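Local structure of 2-aminomuconic 6-semialdehyde dehydrogenase (Pseudomonas sp., 7BZV) at residues N7-K12 and N204-F209; V261-C266 and Y294-I299. The protein catalyses the oxidation of 2-aminomuconic 6-semialdehyde in the meta-cleavage pathway of 2-aminophenol breakdown, with NAD+ as cofactor. All coordinates share one frame; numbering follows the deposited sequence.

Overall arrangement
The two contacts illustrate how one chain joins strands in different ways. In contact 1, the end of strand 3-9 meets the end of strand 203-205, a strand of the large mixed sheet that also holds 173-177; the two pair antiparallel through a single bridge, their segments 192 residues apart in sequence. Contact 2 pairs neighbouring parallel strands, 258-262 and 290-296, within a seven-stranded sheet. The contacts lie on opposite sides of the chain's centre, their centres about 50 Å apart and their nearest atoms about 33 Å, so neither touches the other. As in other aldehyde dehydrogenases, the first sheet region probably belongs to the cofactor-binding part and the second to the catalytic part. Neither contact includes a ligand or metal.

Contact 1: N7-K12 and N204-F209; sequences NFVDGK and NLVHGF
Phe8 and Leu205 form the single hydrogen-bonded pair of a short antiparallel bridge, with Phe8 N 2.9 Å from Leu205 O and Leu205 N 2.7 Å from Phe8 O. Beyond the bridge, at both ends, an asparagine side chain takes over the place that a backbone carbonyl would hold in a longer ladder. At one end Asn7, its CG beside its own backbone N (chi1 -54°), reaches across to the other segment and sets OD1 2.8 Å from His207 N. That donor approaches nearly along the C=O axis, at 167°. Asn7 ND2 is taken up by the backbone carbonyls of His35 and Val14, which fixes which way round the amide sits. An alanine in place of Asn7 would probably leave His207 N without its acceptor and these two carbonyls without their shared donor. At the other end Asn204 OD1 lies 2.8 Å from Asp10 N in a nearly straight bond (174°), where the chain enters the type I' turn from Val9 to Lys12. Water 1 accepts a hydrogen bond from Gly11 N in the same turn.

Apolar groups line both sides of this bridge and its two asparagine bonds. The CB atoms of Phe8 and Leu205 meet at 4.1 Å, and helix 184-196 packs against both side chains. Val9 CG2 and Val206 CG1 approach to 4.3 Å, on a side covered by Leu41 and Val42 of helix 39-52. The acidic end of Asp10 turns to Arg51, while the imidazole of His207 bonds to Thr187 through NE2. Besides the backbone pair, the link between the segments uses neutral amides: each asparagine oxygen accepts a main-chain N-H in a largely buried setting, extending a one-pair bridge without any salt bridge across it.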
ATOM      1  N   ASN B   7      13.293  24.647  32.077  1.00 44.13           N
ATOM      2  CA  ASN B   7      12.188  23.804  31.661  1.00 47.69           C
ATOM      3  C   ASN B   7      11.140  24.640  30.927  1.00 56.43           C
ATOM      4  O   ASN B   7      11.086  25.867  31.063  1.00 46.92           O
ATOM      5  CB  ASN B   7      11.538  23.118  32.864  1.00 55.99           C
ATOM      6  CG  ASN B   7      12.525  22.363  33.715  1.00 54.65           C
ATOM      7  OD1 ASN B   7      12.838  21.211  33.442  1.00 54.44           O
ATOM      8  ND2 ASN B   7      13.008  23.007  34.780  1.00 52.36           N
ATOM      9  N   PHE B   8      10.291  23.955  30.153  1.00 45.13           N
ATOM     10  CA  PHE B   8       9.218  24.609  29.401  1.00 45.88           C
ATOM     11  C   PHE B   8       7.958  23.769  29.588  1.00 48.07           C
ATOM     12  O   PHE B   8       7.845  22.674  29.028  1.00 44.41           O
ATOM     13  CB  PHE B   8       9.627  24.767  27.929  1.00 44.17           C
ATOM     14  CG  PHE B   8       8.691  25.614  27.115  1.00 43.78           C
ATOM     15  CD1 PHE B   8       8.625  26.979  27.301  1.00 44.32           C
ATOM     16  CD2 PHE B   8       7.882  25.028  26.135  1.00 42.69           C
ATOM     17  CE1 PHE B   8       7.748  27.762  26.558  1.00 51.28           C
ATOM     18  CE2 PHE B   8       6.998  25.794  25.389  1.00 46.39           C
ATOM     19  CZ  PHE B   8       6.936  27.164  25.591  1.00 48.75           C
ATOM     20  N   VAL B   9       7.011  24.255  30.391  1.00 44.50           N
ATOM     21  CA  VAL B   9       5.823  23.479  30.737  1.00 56.65           C
ATOM     22  C   VAL B   9       4.607  24.358  30.521  1.00 54.83           C
ATOM     23  O   VAL B   9       4.520  25.457  31.088  1.00 47.95           O
ATOM     24  CB  VAL B   9       5.868  22.954  32.186  1.00 54.54           C
ATOM     25  CG1 VAL B   9       4.529  22.329  32.578  1.00 50.39           C
ATOM     26  CG2 VAL B   9       7.007  21.927  32.346  1.00 45.46           C
ATOM     27  N   ASP B  10       3.672  23.875  29.707  1.00 41.40           N
ATOM     28  CA  ASP B  10       2.401  24.555  29.469  1.00 55.50           C
ATOM     29  C   ASP B  10       2.630  26.007  29.064  1.00 53.59           C
ATOM     30  O   ASP B  10       1.980  26.925  29.566  1.00 46.06           O
ATOM     31  CB  ASP B  10       1.503  24.484  30.711  1.00 65.73           C
ATOM     32  CG  ASP B  10       0.020  24.599  30.375  1.00 58.95           C
ATOM     33  OD1 ASP B  10      -0.361  24.471  29.184  1.00 48.01           O
ATOM     34  OD2 ASP B  10      -0.773  24.801  31.317  1.00 54.25           O
ATOM     35  N   GLY B  11       3.598  26.218  28.177  1.00 42.18           N
ATOM     36  CA  GLY B  11       3.869  27.515  27.606  1.00 52.51           C
ATOM     37  C   GLY B  11       4.697  28.441  28.466  1.00 53.65           C
ATOM     38  O   GLY B  11       4.918  29.590  28.063  1.00 52.95           O
ATOM     39  N   LYS B  12       5.186  27.981  29.619  1.00 47.75           N
ATOM     40  CA  LYS B  12       5.909  28.834  30.556  1.00 55.49           C
ATOM     41  C   LYS B  12       7.284  28.243  30.829  1.00 56.80           C
ATOM     42  O   LYS B  12       7.421  27.028  31.012  1.00 51.72           O
ATOM     43  CB  LYS B  12       5.126  29.004  31.877  1.00 55.13           C
ATOM     44  CG  LYS B  12       3.697  29.559  31.701  1.00 64.06           C
ATOM     45  CD  LYS B  12       2.902  29.545  33.000  1.00 76.54           C
ATOM     46  CE  LYS B  12       1.458  29.091  32.775  1.00 96.56           C
ATOM     47  NZ  LYS B  12       1.085  27.901  33.603  1.00 95.78           N
ATOM     48  N   ASN B 204       6.373  20.052  25.871  1.00 31.65           N
ATOM     49  CA  ASN B 204       6.857  20.306  27.222  1.00 35.95           C
ATOM     50  C   ASN B 204       8.243  19.711  27.405  1.00 33.71           C
ATOM     51  O   ASN B 204       8.528  18.604  26.933  1.00 35.73           O
ATOM     52  CB  ASN B 204       5.919  19.703  28.251  1.00 34.43           C
ATOM     53  CG  ASN B 204       4.526  20.252  28.156  1.00 45.71           C
ATOM     54  OD1 ASN B 204       4.261  21.392  28.538  1.00 43.16           O
ATOM     55  ND2 ASN B 204       3.619  19.446  27.615  1.00 46.20           N
ATOM     56  N   LEU B 205       9.105  20.459  28.085  1.00 34.34           N
ATOM     57  CA  LEU B 205      10.505  20.100  28.264  1.00 34.93           C
ATOM     58  C   LEU B 205      10.796  20.061  29.756  1.00 42.31           C
ATOM     59  O   LEU B 205      10.631  21.076  30.446  1.00 40.28           O
ATOM     60  CB  LEU B 205      11.433  21.104  27.572  1.00 30.22           C
ATOM     61  CG  LEU B 205      12.954  21.024  27.828  1.00 34.57           C
ATOM     62  CD1 LEU B 205      13.528  19.802  27.227  1.00 34.12           C
ATOM     63  CD2 LEU B 205      13.600  22.255  27.264  1.00 36.40           C
ATOM     64  N   VAL B 206      11.211  18.894  30.245  1.00 33.15           N
ATOM     65  CA  VAL B 206      11.662  18.725  31.623  1.00 41.31           C
ATOM     66  C   VAL B 206      13.097  18.230  31.612  1.00 47.37           C
ATOM     67  O   VAL B 206      13.415  17.258  30.920  1.00 42.04           O
ATOM     68  CB  VAL B 206      10.774  17.742  32.401  1.00 34.64           C
ATOM     69  CG1 VAL B 206       9.427  18.406  32.704  1.00 46.31           C
ATOM     70  CG2 VAL B 206      10.582  16.450  31.641  1.00 46.48           C
ATOM     71  N   HIS B 207      13.946  18.849  32.426  1.00 38.08           N
ATOM     72  CA  HIS B 207      15.344  18.458  32.509  1.00 48.12           C
ATOM     73  C   HIS B 207      15.625  17.549  33.709  1.00 60.10           C
ATOM     74  O   HIS B 207      14.917  17.558  34.727  1.00 44.96           O
ATOM     75  CB  HIS B 207      16.235  19.689  32.602  1.00 38.12           C
ATOM     76  CG  HIS B 207      16.377  20.430  31.314  1.00 39.51           C
ATOM     77  ND1 HIS B 207      17.012  19.891  30.215  1.00 42.08           N
ATOM     78  CD2 HIS B 207      15.970  21.668  30.945  1.00 44.69           C
ATOM     79  CE1 HIS B 207      16.997  20.770  29.227  1.00 43.38           C
ATOM     80  NE2 HIS B 207      16.370  21.855  29.644  1.00 44.51           N
ATOM     81  N   GLY B 208      16.666  16.747  33.572  1.00 43.06           N
ATOM     82  CA  GLY B 208      17.230  16.062  34.720  1.00 56.80           C
ATOM     83  C   GLY B 208      17.986  14.815  34.311  1.00 60.87           C
ATOM     84  O   GLY B 208      18.514  14.728  33.202  1.00 49.12           O
ATOM     85  N   PHE B 209      17.989  13.854  35.225  1.00 71.16           N
ATOM     86  CA  PHE B 209      18.678  12.586  35.079  1.00 69.52           C
ATOM     87  C   PHE B 209      17.651  11.479  34.860  1.00 70.20           C
ATOM     88  O   PHE B 209      16.481  11.739  34.561  1.00 71.78           O
ATOM     89  CB  PHE B 209      19.564  12.361  36.308  1.00 57.38           C
ATOM     90  CG  PHE B 209      20.433  13.536  36.628  1.00 48.86           C
ATOM     91  CD1 PHE B 209      19.945  14.607  37.366  1.00 50.74           C
ATOM     92  CD2 PHE B 209      21.741  13.584  36.165  1.00 54.76           C
ATOM     93  CE1 PHE B 209      20.753  15.704  37.653  1.00 49.71           C
ATOM     94  CE2 PHE B 209      22.552  14.672  36.447  1.00 56.44           C
ATOM     95  CZ  PHE B 209      22.057  15.734  37.185  1.00 56.39           C
TER
HETATM   96  O   HOH W   1       4.137  23.866  26.483  1.00 39.66           O

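Contact 2: V261-C266 and Y294-I299; sequences VIFADC and YVERPI
Glu296 and Ala264 meet where two parallel strands end, and the glutamate's shape decides how. Its CG is anti to the backbone N (chi1 -161°) and the chain is extended beyond, which carries OE1 to 2.8 Å from Ala264 N. The N-H arrives on the anti side of the carboxylate, 29° out of its plane. Water 2 donates a second bond to OE1 and accepts one from Asp265 N, so OE1 holds the N-H of Ala264 directly and that of Asp265 through the water, the second and third residues of the type I turn from Phe263 to Cys266. The same oxygen lies 3.6 Å from Phe263 CD1, at the ring's edge and near its plane, with the ring and carboxylate planes steeply inclined to each other. Asp265, the acid nearby, forms a salt bridge with Arg428.

Ile299 fills the other side of the turn. Its CG1 stands between the backbone N and the carbonyl carbon (chi1 54°), which lays CD1 3.7 Å from Ala264 CA, while CG2 comes to 4.1 Å from Ala264 CB. Ile262 crosses it at about a right angle, its CG2 being 3.9 Å from Ile299 CD1. Ile262 CD1 lies 4.2 Å from Val295 CG2, the two side chains side by side and pointing the same way.

In the strands themselves, Ile262 N bonds to Tyr294 O and Glu296 N to Ile262 O. Adjacent parallel strands 258-262 and 290-296, linked through helix 268-280, make this a beta-alpha-beta crossover, and the contact lies at the carboxyl-terminal ends of its two strands, in the interior of the sheet, within the alpha/beta architecture of the aldehyde dehydrogenase family.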
ATOM      1  N   VAL B 261      31.417  -6.318   7.451  1.00 25.46           N
ATOM      2  CA  VAL B 261      31.881  -7.475   6.694  1.00 25.68           C
ATOM      3  C   VAL B 261      32.475  -6.973   5.374  1.00 27.93           C
ATOM      4  O   VAL B 261      31.737  -6.479   4.507  1.00 22.94           O
ATOM      5  CB  VAL B 261      30.745  -8.486   6.438  1.00 24.45           C
ATOM      6  CG1 VAL B 261      31.265  -9.704   5.736  1.00 29.21           C
ATOM      7  CG2 VAL B 261      30.100  -8.878   7.724  1.00 26.76           C
ATOM      8  N   ILE B 262      33.785  -7.166   5.198  1.00 29.68           N
ATOM      9  CA  ILE B 262      34.527  -6.625   4.068  1.00 26.30           C
ATOM     10  C   ILE B 262      35.100  -7.777   3.250  1.00 21.22           C
ATOM     11  O   ILE B 262      36.006  -8.493   3.701  1.00 25.73           O
ATOM     12  CB  ILE B 262      35.623  -5.664   4.536  1.00 25.62           C
ATOM     13  CG1 ILE B 262      34.961  -4.554   5.380  1.00 30.65           C
ATOM     14  CG2 ILE B 262      36.394  -5.093   3.313  1.00 28.41           C
ATOM     15  CD1 ILE B 262      35.934  -3.854   6.262  1.00 39.47           C
ATOM     16  N   PHE B 263      34.565  -7.958   2.055  1.00 26.42           N
ATOM     17  CA  PHE B 263      35.016  -8.973   1.123  1.00 25.67           C
ATOM     18  C   PHE B 263      36.155  -8.463   0.247  1.00 27.17           C
ATOM     19  O   PHE B 263      36.304  -7.264  -0.031  1.00 25.05           O
ATOM     20  CB  PHE B 263      33.847  -9.463   0.239  1.00 22.68           C
ATOM     21  CG  PHE B 263      32.856 -10.321   1.003  1.00 26.29           C
ATOM     22  CD1 PHE B 263      33.035 -11.698   1.118  1.00 31.27           C
ATOM     23  CD2 PHE B 263      31.779  -9.740   1.627  1.00 22.64           C
ATOM     24  CE1 PHE B 263      32.141 -12.466   1.836  1.00 29.99           C
ATOM     25  CE2 PHE B 263      30.842 -10.514   2.349  1.00 26.00           C
ATOM     26  CZ  PHE B 263      31.036 -11.859   2.461  1.00 25.20           C
ATOM     27  N   ALA B 264      36.961  -9.419  -0.211  1.00 26.16           N
ATOM     28  CA  ALA B 264      38.127  -9.088  -1.016  1.00 27.40           C
ATOM     29  C   ALA B 264      37.762  -8.403  -2.327  1.00 27.46           C
ATOM     30  O   ALA B 264      38.586  -7.652  -2.873  1.00 30.04           O
ATOM     31  CB  ALA B 264      38.928 -10.366  -1.273  1.00 28.34           C
ATOM     32  N   ASP B 265      36.560  -8.645  -2.857  1.00 31.01           N
ATOM     33  CA  ASP B 265      36.178  -8.022  -4.127  1.00 31.04           C
ATOM     34  C   ASP B 265      35.575  -6.630  -3.938  1.00 35.07           C
ATOM     35  O   ASP B 265      35.037  -6.062  -4.896  1.00 29.65           O
ATOM     36  CB  ASP B 265      35.211  -8.913  -4.918  1.00 30.48           C
ATOM     37  CG  ASP B 265      33.872  -9.098  -4.229  1.00 32.81           C
ATOM     38  OD1 ASP B 265      33.562  -8.337  -3.296  1.00 29.54           O
ATOM     39  OD2 ASP B 265      33.114 -10.009  -4.605  1.00 35.26           O
ATOM     40  N   CYS B 266      35.675  -6.049  -2.743  1.00 27.07           N
ATOM     41  CA  CYS B 266      35.082  -4.730  -2.544  1.00 29.97           C
ATOM     42  C   CYS B 266      35.832  -3.674  -3.343  1.00 27.02           C
ATOM     43  O   CYS B 266      36.962  -3.871  -3.790  1.00 25.33           O
ATOM     44  CB  CYS B 266      35.052  -4.351  -1.059  1.00 27.85           C
ATOM     45  SG  CYS B 266      36.628  -3.927  -0.317  1.00 27.72           S
ATOM     46  N   TYR B 294      35.047  -7.854  10.232  1.00 27.36           N
ATOM     47  CA  TYR B 294      35.468  -9.110   9.613  1.00 26.71           C
ATOM     48  C   TYR B 294      35.989  -8.800   8.211  1.00 22.90           C
ATOM     49  O   TYR B 294      35.251  -8.236   7.387  1.00 24.01           O
ATOM     50  CB  TYR B 294      34.285 -10.106   9.580  1.00 27.54           C
ATOM     51  CG  TYR B 294      33.696 -10.335  10.961  1.00 26.44           C
ATOM     52  CD1 TYR B 294      34.231 -11.293  11.821  1.00 25.62           C
ATOM     53  CD2 TYR B 294      32.625  -9.584  11.413  1.00 29.58           C
ATOM     54  CE1 TYR B 294      33.719 -11.484  13.113  1.00 25.36           C
ATOM     55  CE2 TYR B 294      32.101  -9.772  12.667  1.00 29.01           C
ATOM     56  CZ  TYR B 294      32.665 -10.709  13.529  1.00 32.74           C
ATOM     57  OH  TYR B 294      32.126 -10.861  14.782  1.00 31.87           O
ATOM     58  N   VAL B 295      37.255  -9.138   7.939  1.00 23.17           N
ATOM     59  CA  VAL B 295      37.874  -8.852   6.647  1.00 26.65           C
ATOM     60  C   VAL B 295      38.296 -10.164   6.008  1.00 21.35           C
ATOM     61  O   VAL B 295      38.993 -10.963   6.641  1.00 24.75           O
ATOM     62  CB  VAL B 295      39.086  -7.908   6.793  1.00 31.86           C
ATOM     63  CG1 VAL B 295      39.647  -7.522   5.423  1.00 27.68           C
ATOM     64  CG2 VAL B 295      38.675  -6.699   7.643  1.00 24.19           C
ATOM     65  N   GLU B 296      37.869 -10.385   4.767  1.00 25.80           N
ATOM     66  CA  GLU B 296      38.231 -11.615   4.080  1.00 27.59           C
ATOM     67  C   GLU B 296      39.755 -11.743   4.003  1.00 28.91           C
ATOM     68  O   GLU B 296      40.481 -10.790   3.672  1.00 29.20           O
ATOM     69  CB  GLU B 296      37.594 -11.655   2.710  1.00 26.78           C
ATOM     70  CG  GLU B 296      37.536 -13.058   2.153  1.00 30.38           C
ATOM     71  CD  GLU B 296      36.994 -13.123   0.738  1.00 31.64           C
ATOM     72  OE1 GLU B 296      36.467 -12.119   0.201  1.00 32.46           O
ATOM     73  OE2 GLU B 296      37.098 -14.221   0.162  1.00 37.78           O
ATOM     74  N   ARG B 297      40.235 -12.939   4.328  1.00 28.93           N
ATOM     75  CA  ARG B 297      41.665 -13.172   4.570  1.00 33.85           C
ATOM     76  C   ARG B 297      42.579 -12.566   3.511  1.00 29.24           C
ATOM     77  O   ARG B 297      43.595 -11.962   3.887  1.00 30.14           O
ATOM     78  CB  ARG B 297      41.926 -14.684   4.685  1.00 57.38           C
ATOM     79  CG  ARG B 297      43.340 -15.140   5.132  1.00 49.10           C
ATOM     80  CD  ARG B 297      43.308 -16.523   5.883  1.00 36.86           C
ATOM     81  NE  ARG B 297      43.754 -16.227   7.232  1.00 53.34           N
ATOM     82  CZ  ARG B 297      43.102 -16.504   8.339  1.00 39.64           C
ATOM     83  NH1 ARG B 297      41.965 -17.182   8.306  1.00 43.64           N
ATOM     84  NH2 ARG B 297      43.611 -16.112   9.489  1.00 60.37           N
ATOM     85  N   PRO B 298      42.317 -12.712   2.210  1.00 29.48           N
ATOM     86  CA  PRO B 298      43.282 -12.208   1.211  1.00 35.09           C
ATOM     87  C   PRO B 298      43.498 -10.702   1.234  1.00 38.94           C
ATOM     88  O   PRO B 298      44.522 -10.245   0.698  1.00 32.74           O
ATOM     89  CB  PRO B 298      42.680 -12.651  -0.127  1.00 37.85           C
ATOM     90  CG  PRO B 298      41.851 -13.881   0.224  1.00 35.02           C
ATOM     91  CD  PRO B 298      41.266 -13.555   1.598  1.00 30.85           C
ATOM     92  N   ILE B 299      42.594  -9.907   1.819  1.00 31.16           N
ATOM     93  CA  ILE B 299      42.851  -8.477   1.937  1.00 31.64           C
ATOM     94  C   ILE B 299      43.048  -8.041   3.384  1.00 27.74           C
ATOM     95  O   ILE B 299      43.141  -6.846   3.646  1.00 27.29           O
ATOM     96  CB  ILE B 299      41.752  -7.631   1.263  1.00 26.81           C
ATOM     97  CG1 ILE B 299      40.372  -7.990   1.787  1.00 25.30           C
ATOM     98  CG2 ILE B 299      41.847  -7.748  -0.255  1.00 36.79           C
ATOM     99  CD1 ILE B 299      39.428  -6.849   1.647  1.00 31.36           C
TER
HETATM  100  O   HOH W   2      35.592 -11.427  -2.308  1.00 27.53           O